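Local atomic coordinates of hypothetical protein (Parabacteroides merdae, PDB entry 4OO3), a protein that is probably an NAD(P)-dependent oxidoreductase, pairing a Rossmann-type nucleotide-binding domain with a C-terminal domain built on a large mixed beta sheet. Residues 230-233 and 234-237; 414-417 and 418-421. All coordinates share one frame; numbering follows the deposited sequence.

Interaction 1: 230-233 and 234-237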
# COMPACT_ATOMS: atom_id res chain seq x y z
N GLU A 230 3.38 5.59 -11.58
CA GLU A 230 3.59 5.03 -12.92
C GLU A 230 3.36 6.05 -14.03
O GLU A 230 4.14 6.12 -14.98
CB GLU A 230 2.66 3.85 -13.15
CG GLU A 230 2.95 2.63 -12.30
CD GLU A 230 1.81 1.64 -12.31
OE1 GLU A 230 0.69 2.01 -12.71
OE2 GLU A 230 2.01 0.48 -11.91
N ALA A 231 2.29 6.82 -13.93
CA ALA A 231 1.80 7.63 -15.04
C ALA A 231 2.30 9.07 -15.01
O ALA A 231 2.23 9.77 -16.02
CB ALA A 231 0.28 7.61 -15.08
N PHE A 232 2.80 9.51 -13.85
CA PHE A 232 3.40 10.85 -13.72
C PHE A 232 4.72 10.78 -12.95
O PHE A 232 4.88 11.45 -11.92
CB PHE A 232 2.41 11.80 -13.02
CG PHE A 232 1.05 11.86 -13.67
CD1 PHE A 232 0.10 10.90 -13.39
CD2 PHE A 232 0.75 12.86 -14.57
CE1 PHE A 232 -1.15 10.94 -13.99
CE2 PHE A 232 -0.49 12.92 -15.18
CZ PHE A 232 -1.45 11.96 -14.89
N PRO A 233 5.69 9.99 -13.46
CA PRO A 233 6.90 9.71 -12.69
C PRO A 233 7.60 10.97 -12.18
O PRO A 233 7.89 11.87 -12.95
CB PRO A 233 7.80 8.96 -13.67
CG PRO A 233 6.92 8.52 -14.79
CD PRO A 233 5.80 9.51 -14.85
N ASP A 234 7.82 11.03 -10.87
CA ASP A 234 8.59 12.11 -10.24
C ASP A 234 8.00 13.52 -10.43
O ASP A 234 8.66 14.50 -10.12
CB ASP A 234 10.05 12.08 -10.73
CG ASP A 234 10.75 10.78 -10.40
OD1 ASP A 234 10.22 10.00 -9.58
OD2 ASP A 234 11.85 10.54 -10.94
N GLN A 235 6.76 13.62 -10.92
CA GLN A 235 6.07 14.90 -11.01
C GLN A 235 5.39 15.21 -9.68
O GLN A 235 4.72 14.34 -9.11
CB GLN A 235 5.03 14.88 -12.13
CG GLN A 235 5.60 14.62 -13.51
CD GLN A 235 4.52 14.50 -14.56
OE1 GLN A 235 3.55 15.25 -14.55
NE2 GLN A 235 4.67 13.55 -15.47
N ILE A 236 5.56 16.44 -9.21
CA ILE A 236 4.93 16.90 -7.98
C ILE A 236 3.46 17.16 -8.25
O ILE A 236 3.14 17.97 -9.11
CB ILE A 236 5.60 18.20 -7.47
CG1 ILE A 236 7.07 17.92 -7.12
CG2 ILE A 236 4.85 18.76 -6.26
CD1 ILE A 236 7.83 19.10 -6.58
N ILE A 237 2.58 16.47 -7.54
CA ILE A 237 1.14 16.67 -7.71
C ILE A 237 0.65 17.66 -6.65
O ILE A 237 0.83 17.43 -5.45
CB ILE A 237 0.35 15.35 -7.55
CG1 ILE A 237 0.93 14.22 -8.43
CG2 ILE A 237 -1.13 15.56 -7.87
CD1 ILE A 237 0.87 14.47 -9.92
O HOH W 1 3.55 11.67 -9.33
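F232 and Q235 meet across a type II beta turn, F232 to Q235, that takes the chain off the end of helix 220-231; F232 is the first residue to leave helical geometry. The turn is closed by the amide of Q235, whose N donates to F232 O at 3.0 Å with a nearly straight N-H...O angle of 163°. At the second central position of the turn D234 takes a positive phi. The packed part of the contact belongs to F232 and I237, both buried and both resting on I294 of strand 282-294, the F232 ring leading away from the turn to reach it. The Q235 side chain folds back over the start of the turn: with CG beside its own backbone N (chi1 -60°) and the chain extended beyond, NE2 comes within 3.5 Å of F232 CA, while OE1 stands in the plane of the F232 ring at its edge, 3.7 Å from CD2. Amide and ring planes are 76° apart, and OE1 accepts a hydrogen bond from K295, which probably fixes the rotation of the amide. A lysine in place of Q235 would probably lose this acceptor, set a second positive charge beside K295 and leave the F232 ring edge without its polar neighbour. I237 CD1 makes a looser apolar contact with F232 CB, at 4.4 Å. The solvent side is thinner: D234 is exposed, and its carboxylate forms a salt bridge with R161 of helix 155-164, whereas P233 lies partly exposed against R161 and T165. A water lies 2.9 Å from both F232 O and Q235 O and bridges the two carbonyls.

Interaction 2: 414-417 and 418-421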
# COMPACT_ATOMS: atom_id res chain seq x y z
N LYS A 414 15.86 14.26 4.65
CA LYS A 414 14.87 14.77 3.72
C LYS A 414 14.56 13.73 2.65
O LYS A 414 15.46 13.11 2.08
CB LYS A 414 15.40 16.05 3.06
CG LYS A 414 14.31 16.98 2.58
CD LYS A 414 14.65 17.65 1.25
CE LYS A 414 13.47 18.44 0.71
NZ LYS A 414 13.40 18.43 -0.79
N LEU A 415 13.27 13.56 2.36
CA LEU A 415 12.82 12.75 1.23
C LEU A 415 12.96 13.54 -0.06
O LEU A 415 13.08 14.75 -0.04
CB LEU A 415 11.36 12.36 1.43
CG LEU A 415 11.10 11.43 2.61
CD1 LEU A 415 9.62 11.48 3.00
CD2 LEU A 415 11.54 10.01 2.29
N PRO A 416 12.93 12.84 -1.22
CA PRO A 416 12.88 13.57 -2.49
C PRO A 416 11.64 14.47 -2.65
O PRO A 416 10.58 14.18 -2.08
CB PRO A 416 12.89 12.46 -3.55
CG PRO A 416 12.66 11.18 -2.82
CD PRO A 416 13.11 11.40 -1.41
N ASP A 417 11.81 15.54 -3.42
CA ASP A 417 10.81 16.59 -3.64
C ASP A 417 9.36 16.14 -3.66
O ASP A 417 8.51 16.70 -2.97
CB ASP A 417 11.08 17.28 -4.99
CG ASP A 417 12.20 18.29 -4.92
OD1 ASP A 417 12.89 18.39 -3.88
OD2 ASP A 417 12.40 19.00 -5.94
N TRP A 418 9.09 15.14 -4.49
CA TRP A 418 7.71 14.78 -4.83
C TRP A 418 6.98 13.98 -3.75
O TRP A 418 5.75 13.92 -3.77
CB TRP A 418 7.69 14.02 -6.17
CG TRP A 418 8.65 12.86 -6.23
CD1 TRP A 418 9.94 12.89 -6.69
CD2 TRP A 418 8.41 11.51 -5.80
NE1 TRP A 418 10.50 11.65 -6.58
CE2 TRP A 418 9.59 10.78 -6.05
CE3 TRP A 418 7.30 10.85 -5.25
CZ2 TRP A 418 9.70 9.42 -5.75
CZ3 TRP A 418 7.42 9.50 -4.95
CH2 TRP A 418 8.61 8.80 -5.21
N GLU A 419 7.70 13.39 -2.81
CA GLU A 419 7.11 12.40 -1.89
C GLU A 419 6.02 12.95 -0.96
O GLU A 419 4.92 12.39 -0.92
CB GLU A 419 8.20 11.69 -1.07
CG GLU A 419 8.88 10.55 -1.83
CD GLU A 419 8.16 9.22 -1.73
OE1 GLU A 419 6.93 9.20 -1.48
OE2 GLU A 419 8.82 8.17 -1.87
N VAL A 420 6.30 14.02 -0.22
CA VAL A 420 5.32 14.57 0.71
C VAL A 420 4.11 15.13 -0.03
O VAL A 420 2.98 14.73 0.25
CB VAL A 420 5.94 15.62 1.65
CG1 VAL A 420 4.85 16.36 2.43
CG2 VAL A 420 6.93 14.96 2.60
N PRO A 421 4.33 16.04 -0.99
CA PRO A 421 3.14 16.54 -1.70
C PRO A 421 2.31 15.42 -2.35
O PRO A 421 1.09 15.50 -2.34
CB PRO A 421 3.72 17.51 -2.75
CG PRO A 421 5.19 17.26 -2.79
CD PRO A 421 5.57 16.67 -1.47
O HOH W 2 8.95 15.13 -0.02
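One face of the W418 indole carries E419 CG, 3.6 Å above the ring plane and displaced toward its periphery, while P416 CB approaches obliquely, 3.9 Å from NE1. The indole is set there by a chi1 of 51°, which puts CG in the gap flanked by the residue's own backbone N and C. The side chains of P416 and E419 run alongside each other in the same direction, with their CG atoms 4.0 Å apart, so E419 CG is touched by the proline from one direction and by the indole from another, roughly at right angles. The E419 chain then bends at chi2 (-86°), and OE2 of its buried carboxylate is hydrogen-bonded to Y146 OH and salt-bridged to R152. L415 CB packs on E419 CB at 4.1 Å. P416 O takes E419 N at 3.1 Å and also a proton from a water that accepts from V420 N, so the water bridges to the next amide along the chain. D417 O faces the P421 ring, 3.3 Å from CD. On the solvent side K414 NZ forms a salt bridge with D417 OD1, though the lysine is poorly ordered. The whole is a type I beta turn, P416 to E419, leading into helix 419-439.

Overall arrangement
From the N terminus, interaction 1 comes first, turning the chain out of helix 220-231 toward helix 239-242; interaction 2 follows much later, joining helix 395-412 to helix 419-439. Each closes only a short local turn, and the two lie in series, neither nested nor crossed. In space their centres are 12 Å apart and they touch: D234 OD1 lies 3.4 Å from W418 NE1 as a packing contact, and I236 packs on both W418 and P421. N422, in the first turns of helix 419-439, hydrogen-bonds the backbone of Q235 and I237. The exit of helix 220-231 is thereby tied to the start of helix 419-439, both in the C-terminal domain.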